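Local coordinates for FrpC operon protein (Neisseria meningitidis, PDB 5EDF) that is an iron-regulated protein that binds the RTX protein FrpC and may thereby take part in adhesion, its precise function being unknown, at residues Gly33-Tyr38 and Leu60-Val65; Met28-Tyr34 and Leu218-Val223; Ser57-Ile61 and Ile101-Lys105. Residues are numbered along the deposited sequence.

Contact 1 (Gly33-Tyr38 and Leu60-Val65); sequences GYLARY and LIEISV
Leucine and isoleucine methyls make the apolar centre, where Leu35 (chi1 m, chi2 t) brings CD2 to 4.1 Å from Ile63 CG2 and 4.2 Å from Ile61 CG2. Branched Ile61 and Ile63 suit an extended strand and alternate with Glu62 and Ser64, so the greasy residues share one face, covered further by Phe21 and Ile30. The CA-to-CB bond of Leu35 is directed away from the strand, but the m,t rotamer carries CD2 back to this face. Tyr34, also chi1 m, extends the apolar patch: its CB lies 4.2 Å from Ile63 CB and its CD1 3.8 Å from Val65 CG1.

The nearest CA atoms are those of Leu35 and Ile63, 5.2 Å apart. Residues 33-34 belong to a 3-10 segment; a type I turn from Leu35 to Tyr38 follows, closed by Tyr38 N to Leu35 O at 2.8 Å. The turn runs beside strand 61-70 of the large antiparallel sheet without strand pairing. Instead, Ser64 N donates to Tyr34 O and Glu62 N to Tyr38 OH, both at 3.0 Å. Water 1 accepts from Arg37 N (3.0 Å) and donates to Glu62 O (2.9 Å) and Ser64 OG (2.8 Å); water 2 links Tyr38 OH (2.7 Å) to Leu60 O (2.6 Å).

Outermost, Arg37 NE sits 3.6 Å from Glu62 OE1, a salt bridge of charges alone because no N-H points at the oxygen; Asp100 makes another to Arg37 and is hydrogen-bonded to Ser64 OG. A loop carbonyl, a tyrosine hydroxyl and two waters thus satisfy strand polar groups where no strand pairs.

Contact 2 (Met28-Tyr34 and Leu218-Val223); sequences MVIPYGY and LVQSFV
The C-terminal helix 205-224 docks its last turns against the open edge of strand 26-31, outermost in a small mixed sheet, with Phe222 as the central side chain. The axes of strand 28-31 and helix 218-223 approach to 6.7 Å and cross at 118°. Residues 28-31 are extended, and 32-34 turn into a 3-10 segment in which Tyr34 N bonds to Pro31 O at 3.1 Å. CA atoms are nearest for Val29 and Phe222 (5.0 Å) and Met28 and Val223 (5.2 Å).

Phe222 (chi1 m) points its CA-to-CB bond at the strand; its flat ring offers a face to Ile30 and an edge to Tyr34 and the selenium of Met28. Ile30 CG1 lies over its face, 4.0 Å from the centroid, a CH-pi contact. Pro31 CD is 3.7 Å from Phe222 CE1. The ring turns its edge to the face of Tyr34, with centroids 5.8 Å apart and planes at 60°. Selenomethionine replaces methionine in this crystal, and Met28 SE stands 4.0 Å from Phe222 CD2, at the ring edge, in a Met-aromatic contact.

Methionine's length and flexibility let the Met28 side chain (chi1 t, chi2 t) run along the helix, its CE reaching Val223 CG1 at 3.6 Å and Val219 CG1 at 4.0 Å. Leu218 (chi1 t, chi2 p) presses CD1 to 3.5 Å from Tyr34 CZ, while Ile63 of strand 61-70 touches Leu218. Water 3 donates to Val29 O (2.9 Å) and Ser221 O (3.2 Å). The backbones join directly: Val29 N donates to Phe222 O at 2.9 Å, with an N-H...O angle of 176°.

Contact 3 (Ser57-Ile61 and Ile101-Lys105); sequences SINLI and IVIRK
Extended backbone at Leu60-Ile61 runs antiparallel to strand 98-105, the directions from CA 59 to 61 and from CA 101 to 104 being 159° apart, and belongs to the pairing of strands 61-70 and 98-105 in the large antiparallel sheet. Ile61 and Ile103 form a hydrogen-bonded pair with CA atoms 5.2 Å apart: Ile61 N donates to Ile103 O at 2.9 Å, and Ile103 N to Ile61 O at 2.8 Å. CA-H...O contacts support them, Leu60 CA to Ile103 O at 3.2 Å and Val102 CA to Ile61 O at 3.5 Å. Asn59 breaks the extended run.

The beta-branched Ile61 and Ile103 suit the strand and direct their side chains to one face, Ile61 CB lying 4.5 Å from Ile103 CB; Met28 touches both there. Leu60 is exposed, with CD1 4.4 Å from Val102 CG1 and CD2 3.6 Å from Arg104 NH1. The long Arg104 side chain reaches back over the loop: Asn59 O lies over a face of its guanidinium, and Asn59 CB is 3.7 Å from Arg104 NH2. Beyond the paired residues a water joins loop to strand, accepting from Lys105 N at 2.8 Å and donating to Asn59 O at 2.7 Å.

Of the segments in contact, strand 26-31 and its 3-10 continuation come first from the N terminus. Contact 2 joins them to the C-terminal helix, closing a loop of 183 intervening residues that contains both other contacts. Within it, contact 1 brings the turn after strand 26-31 back to strand 61-70, closing a short loop of 21 residues. Contact 3 then starts where contact 1 ends, sharing Leu60 and Ile61, and pairs that stretch with strand 98-105 across 39 residues. Contacts 1 and 2 also share Gly33 and Tyr34. The three meet at Ile61, whose CD1 lies 3.7 Å from Ile30 CD1, so the small mixed sheet, the large antiparallel sheet and helix 205-224 are tied together.

Contact 1 (Gly33-Tyr38 and Leu60-Val65)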
ATOM      1  N   GLY A  33     -14.842  -5.968   0.549  1.00 11.53           N
ATOM      2  CA  GLY A  33     -14.713  -4.656  -0.026  1.00 11.62           C
ATOM      3  C   GLY A  33     -13.307  -4.187  -0.315  1.00 10.19           C
ATOM      4  O   GLY A  33     -13.125  -3.219  -1.037  1.00 11.52           O
ATOM      5  N   TYR A  34     -12.301  -4.902   0.202  1.00 11.41           N
ATOM      6  CA  TYR A  34     -10.902  -4.625  -0.134  1.00 10.08           C
ATOM      7  C   TYR A  34     -10.444  -5.340  -1.394  1.00  9.00           C
ATOM      8  O   TYR A  34      -9.287  -5.248  -1.744  1.00 10.17           O
ATOM      9  CB  TYR A  34     -10.011  -5.060   1.042  1.00 11.77           C
ATOM     10  CG  TYR A  34     -10.181  -4.193   2.266  1.00 10.53           C
ATOM     11  CD1 TYR A  34      -9.714  -2.877   2.304  1.00 12.91           C
ATOM     12  CD2 TYR A  34     -10.842  -4.669   3.385  1.00 12.49           C
ATOM     13  CE1 TYR A  34      -9.893  -2.085   3.437  1.00 12.38           C
ATOM     14  CE2 TYR A  34     -10.989  -3.885   4.501  1.00 12.41           C
ATOM     15  CZ  TYR A  34     -10.516  -2.598   4.528  1.00 12.50           C
ATOM     16  OH  TYR A  34     -10.697  -1.795   5.649  1.00 14.42           O
ATOM     17  N   LEU A  35     -11.358  -6.035  -2.068  1.00 10.56           N
ATOM     18  CA  LEU A  35     -11.039  -6.895  -3.219  1.00 10.10           C
ATOM     19  C   LEU A  35     -11.656  -6.425  -4.528  1.00 10.71           C
ATOM     20  O   LEU A  35     -12.097  -7.246  -5.346  1.00 11.52           O
ATOM     21  CB  LEU A  35     -11.426  -8.348  -2.919  1.00 12.34           C
ATOM     22  CG  LEU A  35     -10.794  -8.953  -1.648  1.00 11.80           C
ATOM     23  CD1 LEU A  35     -11.503 -10.265  -1.297  1.00 13.66           C
ATOM     24  CD2 LEU A  35      -9.293  -9.118  -1.780  1.00 12.99           C
ATOM     25  N   ALA A  36     -11.642  -5.122  -4.766  1.00 11.05           N
ATOM     26  CA  ALA A  36     -12.299  -4.558  -5.933  1.00 11.21           C
ATOM     27  C   ALA A  36     -11.800  -5.110  -7.267  1.00 13.24           C
ATOM     28  O   ALA A  36     -12.555  -5.132  -8.266  1.00 14.22           O
ATOM     29  CB  ALA A  36     -12.229  -3.015  -5.926  1.00 12.73           C
ATOM     30  N   ARG A  37     -10.541  -5.542  -7.342  1.00 12.66           N
ATOM     31  CA  ARG A  37     -10.071  -6.136  -8.610  1.00 12.51           C
ATOM     32  C   ARG A  37     -10.654  -7.533  -8.897  1.00 13.94           C
ATOM     33  O   ARG A  37     -10.611  -8.014 -10.044  1.00 16.04           O
ATOM     34  CB  ARG A  37      -8.555  -6.225  -8.674  1.00 12.65           C
ATOM     35  CG  ARG A  37      -7.884  -4.901  -8.773  1.00 13.59           C
ATOM     36  CD  ARG A  37      -6.376  -5.013  -8.769  1.00 15.22           C
ATOM     37  NE  ARG A  37      -5.691  -3.773  -9.063  1.00 15.21           N
ATOM     38  CZ  ARG A  37      -5.383  -3.324 -10.272  1.00 16.83           C
ATOM     39  NH1 ARG A  37      -5.713  -4.027 -11.361  1.00 21.17           N
ATOM     40  NH2 ARG A  37      -4.724  -2.202 -10.400  1.00 18.66           N
ATOM     41  N   TYR A  38     -11.234  -8.131  -7.880  1.00 12.94           N
ATOM     42  CA  TYR A  38     -11.764  -9.498  -7.967  1.00 12.95           C
ATOM     43  C   TYR A  38     -13.266  -9.445  -8.112  1.00 14.16           C
ATOM     44  O   TYR A  38     -14.016 -10.010  -7.321  1.00 13.84           O
ATOM     45  CB  TYR A  38     -11.345 -10.285  -6.725  1.00 12.63           C
ATOM     46  CG  TYR A  38      -9.874 -10.386  -6.435  1.00 14.85           C
ATOM     47  CD1 TYR A  38      -9.183 -11.543  -6.640  1.00 16.68           C
ATOM     48  CD2 TYR A  38      -9.195  -9.356  -5.823  1.00 13.50           C
ATOM     49  CE1 TYR A  38      -7.835 -11.681  -6.289  1.00 17.03           C
ATOM     50  CE2 TYR A  38      -7.865  -9.487  -5.474  1.00 14.63           C
ATOM     51  CZ  TYR A  38      -7.199 -10.637  -5.694  1.00 16.32           C
ATOM     52  OH  TYR A  38      -5.872 -10.761  -5.360  1.00 17.96           O
ATOM     53  N   LEU A  60      -0.153 -14.576  -4.027  1.00 14.86           N
ATOM     54  CA  LEU A  60      -0.230 -13.164  -3.715  1.00 13.59           C
ATOM     55  C   LEU A  60      -1.686 -12.750  -3.682  1.00 12.90           C
ATOM     56  O   LEU A  60      -2.526 -13.384  -4.355  1.00 14.11           O
ATOM     57  CB  LEU A  60       0.550 -12.288  -4.722  1.00 18.05           C
ATOM     58  CG  LEU A  60      -0.068 -12.086  -6.100  1.00 18.22           C
ATOM     59  CD1 LEU A  60      -1.054 -10.954  -6.162  1.00 19.58           C
ATOM     60  CD2 LEU A  60       1.054 -11.848  -7.129  1.00 26.93           C
ATOM     61  N   ILE A  61      -1.972 -11.714  -2.907  1.00 11.64           N
ATOM     62  CA  ILE A  61      -3.257 -11.045  -2.882  1.00 11.71           C
ATOM     63  C   ILE A  61      -3.005  -9.582  -3.175  1.00 11.59           C
ATOM     64  O   ILE A  61      -2.061  -9.011  -2.630  1.00 13.00           O
ATOM     65  CB  ILE A  61      -3.942 -11.137  -1.500  1.00 12.68           C
ATOM     66  CG1 ILE A  61      -4.074 -12.601  -1.041  1.00 17.06           C
ATOM     67  CG2 ILE A  61      -5.331 -10.441  -1.550  1.00 17.77           C
ATOM     68  CD1 ILE A  61      -4.532 -12.707   0.406  1.00 18.45           C
ATOM     69  N   GLU A  62      -3.823  -8.963  -4.015  1.00 10.74           N
ATOM     70  CA  GLU A  62      -3.722  -7.546  -4.328  1.00 11.08           C
ATOM     71  C   GLU A  62      -4.979  -6.881  -3.855  1.00 10.67           C
ATOM     72  O   GLU A  62      -6.013  -6.946  -4.519  1.00 11.42           O
ATOM     73  CB  GLU A  62      -3.489  -7.295  -5.830  1.00 11.07           C
ATOM     74  CG  GLU A  62      -3.250  -5.831  -6.179  1.00 12.42           C
ATOM     75  CD  GLU A  62      -2.943  -5.607  -7.629  1.00 18.92           C
ATOM     76  OE1 GLU A  62      -3.358  -6.435  -8.481  1.00 20.96           O
ATOM     77  OE2 GLU A  62      -2.274  -4.595  -7.944  1.00 19.30           O
ATOM     78  N   ILE A  63      -4.956  -6.289  -2.670  1.00  9.68           N
ATOM     79  CA  ILE A  63      -6.094  -5.512  -2.179  1.00 10.48           C
ATOM     80  C   ILE A  63      -6.051  -4.109  -2.754  1.00  9.66           C
ATOM     81  O   ILE A  63      -4.985  -3.654  -3.210  1.00 10.57           O
ATOM     82  CB  ILE A  63      -6.162  -5.482  -0.633  1.00 10.16           C
ATOM     83  CG1 ILE A  63      -4.996  -4.723  -0.000  1.00 10.99           C
ATOM     84  CG2 ILE A  63      -6.298  -6.901  -0.073  1.00 11.75           C
ATOM     85  CD1 ILE A  63      -5.236  -4.374   1.499  1.00 12.40           C
ATOM     86  N   SER A  64      -7.180  -3.423  -2.732  1.00  9.86           N
ATOM     87  CA  SER A  64      -7.267  -2.066  -3.242  1.00 10.21           C
ATOM     88  C   SER A  64      -7.969  -1.229  -2.194  1.00 10.85           C
ATOM     89  O   SER A  64      -8.999  -1.610  -1.668  1.00 11.76           O
ATOM     90  CB  SER A  64      -7.984  -2.041  -4.609  1.00 10.46           C
ATOM     91  OG  SER A  64      -7.374  -2.869  -5.584  1.00 12.05           O
ATOM     92  N   VAL A  65      -7.375  -0.086  -1.871  1.00 10.96           N
ATOM     93  CA  VAL A  65      -7.932   0.839  -0.890  1.00 11.51           C
ATOM     94  C   VAL A  65      -8.121   2.236  -1.452  1.00 10.43           C
ATOM     95  O   VAL A  65      -7.261   2.765  -2.170  1.00 11.44           O
ATOM     96  CB  VAL A  65      -7.081   0.923   0.374  1.00 12.35           C
ATOM     97  CG1 VAL A  65      -7.046  -0.417   1.148  1.00 14.24           C
ATOM     98  CG2 VAL A  65      -5.632   1.350   0.047  1.00 13.97           C
TER
HETATM   99  O   HOH W   1      -8.347  -5.525  -5.351  1.00 11.76           O
HETATM  100  O   HOH W   2      -5.016 -13.299  -5.159  1.00 22.89           O

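Contact 2 (Met28-Tyr34 and Leu218-Val223)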
HETATM    1  N   MSE A  28      -5.679 -16.100   5.593  1.00 15.15           N
HETATM    2  CA  MSE A  28      -5.944 -14.698   5.710  1.00 15.22           C
HETATM    3  C   MSE A  28      -7.397 -14.522   5.370  1.00 14.74           C
HETATM    4  O   MSE A  28      -7.860 -15.071   4.353  1.00 16.31           O
HETATM    5  CB  MSE A  28      -5.113 -13.939   4.698  1.00 19.67           C
HETATM    6  CG  MSE A  28      -5.044 -12.490   4.931  1.00 24.56           C
HETATM    7 SE   MSE A  28      -3.510 -11.611   4.061  1.00 20.79          SE
HETATM    8  CE  MSE A  28      -2.261 -11.370   5.539  1.00 20.56           C
ATOM      9  N   VAL A  29      -8.121 -13.767   6.179  1.00 13.10           N
ATOM     10  CA  VAL A  29      -9.568 -13.587   5.999  1.00 13.82           C
ATOM     11  C   VAL A  29      -9.806 -12.093   5.764  1.00 13.34           C
ATOM     12  O   VAL A  29      -9.512 -11.291   6.642  1.00 14.47           O
ATOM     13  CB  VAL A  29     -10.381 -14.097   7.205  1.00 14.83           C
ATOM     14  CG1 VAL A  29     -11.862 -13.804   7.006  1.00 17.89           C
ATOM     15  CG2 VAL A  29     -10.149 -15.586   7.367  1.00 18.47           C
ATOM     16  N   ILE A  30     -10.263 -11.721   4.563  1.00 12.52           N
ATOM     17  CA  ILE A  30     -10.270 -10.328   4.116  1.00 12.47           C
ATOM     18  C   ILE A  30     -11.688  -9.859   3.891  1.00 12.10           C
ATOM     19  O   ILE A  30     -12.409 -10.471   3.101  1.00 12.08           O
ATOM     20  CB  ILE A  30      -9.460 -10.181   2.821  1.00 11.24           C
ATOM     21  CG1 ILE A  30      -8.032 -10.684   3.059  1.00 14.60           C
ATOM     22  CG2 ILE A  30      -9.448  -8.701   2.338  1.00 11.65           C
ATOM     23  CD1 ILE A  30      -7.066 -10.437   1.912  1.00 14.05           C
ATOM     24  N   PRO A  31     -12.107  -8.756   4.538  1.00 11.92           N
ATOM     25  CA  PRO A  31     -13.418  -8.188   4.176  1.00 12.87           C
ATOM     26  C   PRO A  31     -13.492  -7.884   2.687  1.00 11.25           C
ATOM     27  O   PRO A  31     -12.542  -7.324   2.121  1.00 11.55           O
ATOM     28  CB  PRO A  31     -13.521  -6.930   5.029  1.00 12.70           C
ATOM     29  CG  PRO A  31     -12.593  -7.198   6.198  1.00 11.44           C
ATOM     30  CD  PRO A  31     -11.451  -7.979   5.592  1.00 12.21           C
ATOM     31  N   TYR A  32     -14.559  -8.295   2.027  1.00 12.04           N
ATOM     32  CA  TYR A  32     -14.548  -8.386   0.588  1.00 12.06           C
ATOM     33  C   TYR A  32     -14.486  -7.061  -0.119  1.00 11.26           C
ATOM     34  O   TYR A  32     -14.077  -7.006  -1.292  1.00 12.13           O
ATOM     35  CB  TYR A  32     -15.701  -9.268   0.084  1.00 11.63           C
ATOM     36  CG  TYR A  32     -17.057  -8.642  -0.048  1.00 11.54           C
ATOM     37  CD1 TYR A  32     -17.652  -7.884   0.956  1.00 12.90           C
ATOM     38  CD2 TYR A  32     -17.814  -8.883  -1.186  1.00 13.48           C
ATOM     39  CE1 TYR A  32     -18.933  -7.360   0.810  1.00 13.56           C
ATOM     40  CE2 TYR A  32     -19.066  -8.387  -1.319  1.00 13.56           C
ATOM     41  CZ  TYR A  32     -19.650  -7.631  -0.331  1.00 13.10           C
ATOM     42  OH  TYR A  32     -20.935  -7.149  -0.449  1.00 15.14           O
ATOM     43  N   GLY A  33     -14.842  -5.968   0.549  1.00 11.53           N
ATOM     44  CA  GLY A  33     -14.713  -4.656  -0.026  1.00 11.62           C
ATOM     45  C   GLY A  33     -13.307  -4.187  -0.315  1.00 10.19           C
ATOM     46  O   GLY A  33     -13.125  -3.219  -1.037  1.00 11.52           O
ATOM     47  N   TYR A  34     -12.301  -4.902   0.202  1.00 11.41           N
ATOM     48  CA  TYR A  34     -10.902  -4.625  -0.134  1.00 10.08           C
ATOM     49  C   TYR A  34     -10.444  -5.340  -1.394  1.00  9.00           C
ATOM     50  O   TYR A  34      -9.287  -5.248  -1.744  1.00 10.17           O
ATOM     51  CB  TYR A  34     -10.011  -5.060   1.042  1.00 11.77           C
ATOM     52  CG  TYR A  34     -10.181  -4.193   2.266  1.00 10.53           C
ATOM     53  CD1 TYR A  34      -9.714  -2.877   2.304  1.00 12.91           C
ATOM     54  CD2 TYR A  34     -10.842  -4.669   3.385  1.00 12.49           C
ATOM     55  CE1 TYR A  34      -9.893  -2.085   3.437  1.00 12.38           C
ATOM     56  CE2 TYR A  34     -10.989  -3.885   4.501  1.00 12.41           C
ATOM     57  CZ  TYR A  34     -10.516  -2.598   4.528  1.00 12.50           C
ATOM     58  OH  TYR A  34     -10.697  -1.795   5.649  1.00 14.42           O
ATOM     59  N   LEU A 218      -4.224  -2.870   9.140  1.00 12.88           N
ATOM     60  CA  LEU A 218      -5.133  -3.535   8.207  1.00 12.60           C
ATOM     61  C   LEU A 218      -4.695  -4.984   7.943  1.00 13.38           C
ATOM     62  O   LEU A 218      -5.467  -5.935   8.058  1.00 13.46           O
ATOM     63  CB  LEU A 218      -5.226  -2.712   6.916  1.00 13.26           C
ATOM     64  CG  LEU A 218      -6.157  -3.234   5.838  1.00 13.61           C
ATOM     65  CD1 LEU A 218      -7.597  -3.348   6.357  1.00 14.72           C
ATOM     66  CD2 LEU A 218      -6.065  -2.315   4.640  1.00 15.44           C
ATOM     67  N   VAL A 219      -3.434  -5.166   7.600  1.00 12.71           N
ATOM     68  CA  VAL A 219      -2.920  -6.514   7.276  1.00 12.76           C
ATOM     69  C   VAL A 219      -3.021  -7.385   8.533  1.00 13.63           C
ATOM     70  O   VAL A 219      -3.441  -8.535   8.469  1.00 14.66           O
ATOM     71  CB  VAL A 219      -1.483  -6.421   6.718  1.00 13.21           C
ATOM     72  CG1 VAL A 219      -0.809  -7.807   6.670  1.00 17.79           C
ATOM     73  CG2 VAL A 219      -1.490  -5.720   5.351  1.00 14.77           C
ATOM     74  N   GLN A 220      -2.691  -6.826   9.696  1.00 14.78           N
ATOM     75  CA  GLN A 220      -2.800  -7.604  10.932  1.00 17.61           C
ATOM     76  C   GLN A 220      -4.245  -8.011  11.224  1.00 16.61           C
ATOM     77  O   GLN A 220      -4.474  -9.084  11.770  1.00 18.96           O
ATOM     78  CB  GLN A 220      -2.204  -6.854  12.113  1.00 17.65           C
ATOM     79  CG  GLN A 220      -0.670  -6.761  12.021  1.00 22.55           C
ATOM     80  CD  GLN A 220      -0.049  -5.853  13.039  1.00 33.69           C
ATOM     81  OE1 GLN A 220      -0.593  -4.796  13.367  1.00 37.99           O
ATOM     82  NE2 GLN A 220       1.123  -6.246  13.532  1.00 34.83           N
ATOM     83  N   SER A 221      -5.210  -7.178  10.819  1.00 15.38           N
ATOM     84  CA  SER A 221      -6.640  -7.484  11.042  1.00 15.68           C
ATOM     85  C   SER A 221      -7.084  -8.712  10.218  1.00 17.07           C
ATOM     86  O   SER A 221      -8.032  -9.372  10.591  1.00 19.46           O
ATOM     87  CB  SER A 221      -7.549  -6.281  10.728  1.00 18.07           C
ATOM     88  OG  SER A 221      -7.795  -6.137   9.347  1.00 17.38           O
ATOM     89  N   PHE A 222      -6.380  -8.998   9.127  1.00 15.40           N
ATOM     90  CA  PHE A 222      -6.714 -10.116   8.278  1.00 13.42           C
ATOM     91  C   PHE A 222      -6.264 -11.459   8.849  1.00 17.15           C
ATOM     92  O   PHE A 222      -6.711 -12.511   8.440  1.00 18.38           O
ATOM     93  CB  PHE A 222      -6.080  -9.968   6.893  1.00 14.31           C
ATOM     94  CG  PHE A 222      -6.479  -8.722   6.100  1.00 12.76           C
ATOM     95  CD1 PHE A 222      -7.598  -7.981   6.354  1.00 13.10           C
ATOM     96  CD2 PHE A 222      -5.657  -8.336   5.050  1.00 13.10           C
ATOM     97  CE1 PHE A 222      -7.927  -6.869   5.594  1.00 14.13           C
ATOM     98  CE2 PHE A 222      -5.966  -7.246   4.282  1.00 12.66           C
ATOM     99  CZ  PHE A 222      -7.083  -6.488   4.567  1.00 12.84           C
ATOM    100  N   VAL A 223      -5.334 -11.437   9.796  1.00 19.01           N
ATOM    101  CA  VAL A 223      -4.807 -12.671  10.362  1.00 22.41           C
ATOM    102  C   VAL A 223      -5.176 -12.800  11.831  1.00 27.73           C
ATOM    103  O   VAL A 223      -4.894 -13.820  12.464  1.00 45.92           O
ATOM    104  CB  VAL A 223      -3.295 -12.769  10.190  1.00 28.80           C
ATOM    105  CG1 VAL A 223      -2.974 -12.985   8.733  1.00 29.42           C
ATOM    106  CG2 VAL A 223      -2.600 -11.526  10.707  1.00 30.11           C
TER
HETATM  107  O   HOH W   3     -10.694  -9.831   8.887  1.00 31.18           O

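Contact 3 (Ser57-Ile61 and Ile101-Lys105)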
ATOM      1  N   SER A  57      -6.280 -20.908  -2.618  1.00 17.74           N
ATOM      2  CA  SER A  57      -4.829 -21.117  -2.504  1.00 18.92           C
ATOM      3  C   SER A  57      -4.117 -20.197  -3.472  1.00 20.01           C
ATOM      4  O   SER A  57      -4.319 -20.286  -4.682  1.00 23.50           O
ATOM      5  CB  SER A  57      -4.475 -22.567  -2.827  1.00 21.73           C
ATOM      6  OG  SER A  57      -5.015 -23.461  -1.884  1.00 25.17           O
ATOM      7  N   ILE A  58      -3.325 -19.258  -2.959  1.00 17.06           N
ATOM      8  CA  ILE A  58      -2.729 -18.214  -3.794  1.00 18.53           C
ATOM      9  C   ILE A  58      -1.275 -17.986  -3.394  1.00 15.93           C
ATOM     10  O   ILE A  58      -0.831 -18.507  -2.375  1.00 18.64           O
ATOM     11  CB  ILE A  58      -3.521 -16.895  -3.670  1.00 18.22           C
ATOM     12  CG1 ILE A  58      -3.712 -16.462  -2.204  1.00 24.88           C
ATOM     13  CG2 ILE A  58      -4.948 -17.070  -4.173  1.00 20.40           C
ATOM     14  CD1 ILE A  58      -2.568 -16.067  -1.536  1.00 30.26           C
ATOM     15  N   ASN A  59      -0.532 -17.305  -4.243  1.00 16.89           N
ATOM     16  CA  ASN A  59       0.809 -16.814  -3.929  1.00 17.26           C
ATOM     17  C   ASN A  59       0.832 -15.342  -3.576  1.00 15.84           C
ATOM     18  O   ASN A  59       1.770 -14.884  -2.947  1.00 15.91           O
ATOM     19  CB  ASN A  59       1.757 -17.022  -5.130  1.00 21.43           C
ATOM     20  CG  ASN A  59       1.898 -18.471  -5.534  1.00 29.59           C
ATOM     21  OD1 ASN A  59       1.969 -18.781  -6.720  1.00 39.25           O
ATOM     22  ND2 ASN A  59       1.949 -19.356  -4.556  1.00 27.33           N
ATOM     23  N   LEU A  60      -0.153 -14.576  -4.027  1.00 14.86           N
ATOM     24  CA  LEU A  60      -0.230 -13.164  -3.715  1.00 13.59           C
ATOM     25  C   LEU A  60      -1.686 -12.750  -3.682  1.00 12.90           C
ATOM     26  O   LEU A  60      -2.526 -13.384  -4.355  1.00 14.11           O
ATOM     27  CB  LEU A  60       0.550 -12.288  -4.722  1.00 18.05           C
ATOM     28  CG  LEU A  60      -0.068 -12.086  -6.100  1.00 18.22           C
ATOM     29  CD1 LEU A  60      -1.054 -10.954  -6.162  1.00 19.58           C
ATOM     30  CD2 LEU A  60       1.054 -11.848  -7.129  1.00 26.93           C
ATOM     31  N   ILE A  61      -1.972 -11.714  -2.907  1.00 11.64           N
ATOM     32  CA  ILE A  61      -3.257 -11.045  -2.882  1.00 11.71           C
ATOM     33  C   ILE A  61      -3.005  -9.582  -3.175  1.00 11.59           C
ATOM     34  O   ILE A  61      -2.061  -9.011  -2.630  1.00 13.00           O
ATOM     35  CB  ILE A  61      -3.942 -11.137  -1.500  1.00 12.68           C
ATOM     36  CG1 ILE A  61      -4.074 -12.601  -1.041  1.00 17.06           C
ATOM     37  CG2 ILE A  61      -5.331 -10.441  -1.550  1.00 17.77           C
ATOM     38  CD1 ILE A  61      -4.532 -12.707   0.406  1.00 18.45           C
ATOM     39  N   ILE A 101      -2.250  -2.778  -2.867  1.00 10.25           N
ATOM     40  CA  ILE A 101      -1.304  -3.279  -1.881  1.00  9.46           C
ATOM     41  C   ILE A 101      -1.116  -4.764  -2.115  1.00 10.47           C
ATOM     42  O   ILE A 101      -2.093  -5.522  -2.096  1.00 10.90           O
ATOM     43  CB  ILE A 101      -1.779  -2.977  -0.430  1.00 10.39           C
ATOM     44  CG1 ILE A 101      -1.940  -1.460  -0.222  1.00 12.13           C
ATOM     45  CG2 ILE A 101      -0.797  -3.625   0.559  1.00 11.81           C
ATOM     46  CD1 ILE A 101      -2.701  -1.088   1.021  1.00 13.82           C
ATOM     47  N   VAL A 102       0.116  -5.177  -2.405  1.00 10.00           N
ATOM     48  CA  VAL A 102       0.410  -6.557  -2.776  1.00 10.11           C
ATOM     49  C   VAL A 102       0.972  -7.285  -1.568  1.00 10.67           C
ATOM     50  O   VAL A 102       2.002  -6.899  -1.012  1.00 10.45           O
ATOM     51  CB  VAL A 102       1.322  -6.628  -3.989  1.00 10.92           C
ATOM     52  CG1 VAL A 102       1.674  -8.091  -4.320  1.00 13.58           C
ATOM     53  CG2 VAL A 102       0.690  -5.959  -5.194  1.00 13.80           C
ATOM     54  N   ILE A 103       0.306  -8.377  -1.204  1.00 11.29           N
ATOM     55  CA  ILE A 103       0.621  -9.177  -0.026  1.00 10.82           C
ATOM     56  C   ILE A 103       1.085 -10.553  -0.469  1.00 12.35           C
ATOM     57  O   ILE A 103       0.379 -11.232  -1.228  1.00 12.52           O
ATOM     58  CB  ILE A 103      -0.599  -9.328   0.884  1.00 10.68           C
ATOM     59  CG1 ILE A 103      -1.150  -7.975   1.280  1.00 12.56           C
ATOM     60  CG2 ILE A 103      -0.243 -10.166   2.138  1.00 13.86           C
ATOM     61  CD1 ILE A 103      -2.525  -8.008   1.955  1.00 13.89           C
ATOM     62  N   ARG A 104       2.243 -10.977   0.028  1.00 11.55           N
ATOM     63  CA  ARG A 104       2.798 -12.321  -0.203  1.00 13.04           C
ATOM     64  C   ARG A 104       3.282 -12.873   1.109  0.50  8.92           C
ATOM     65  O   ARG A 104       3.494 -12.135   2.062  0.50  8.77           O
ATOM     66  CB  ARG A 104       3.988 -12.298  -1.169  1.00 14.53           C
ATOM     67  CG  ARG A 104       3.622 -11.785  -2.511  1.00 15.57           C
ATOM     68  CD  ARG A 104       4.822 -11.836  -3.453  1.00 24.45           C
ATOM     69  NE  ARG A 104       5.024 -13.214  -3.845  1.00 29.96           N
ATOM     70  CZ  ARG A 104       4.713 -13.753  -5.032  1.00 24.80           C
ATOM     71  NH1 ARG A 104       4.253 -13.027  -6.035  0.50 18.50           N
ATOM     72  NH2 ARG A 104       4.907 -15.037  -5.206  0.50 19.39           N
ATOM     73  N   LYS A 105       3.478 -14.195   1.184  1.00 15.82           N
ATOM     74  CA  LYS A 105       4.078 -14.771   2.370  1.00 16.37           C
ATOM     75  C   LYS A 105       5.479 -15.265   2.061  1.00 17.57           C
ATOM     76  O   LYS A 105       5.646 -16.325   1.501  1.00 22.88           O
ATOM     77  CB  LYS A 105       3.194 -15.870   2.940  1.00 18.91           C
ATOM     78  CG  LYS A 105       3.627 -16.321   4.350  1.00 22.03           C
ATOM     79  CD  LYS A 105       2.829 -17.458   4.896  1.00 21.61           C
ATOM     80  CE  LYS A 105       3.177 -18.740   4.220  1.00 19.65           C
ATOM     81  NZ  LYS A 105       4.359 -19.364   4.897  1.00 22.63           N
TER
HETATM   82  O   HOH W   4       3.366 -15.910  -1.065  1.00 18.55           O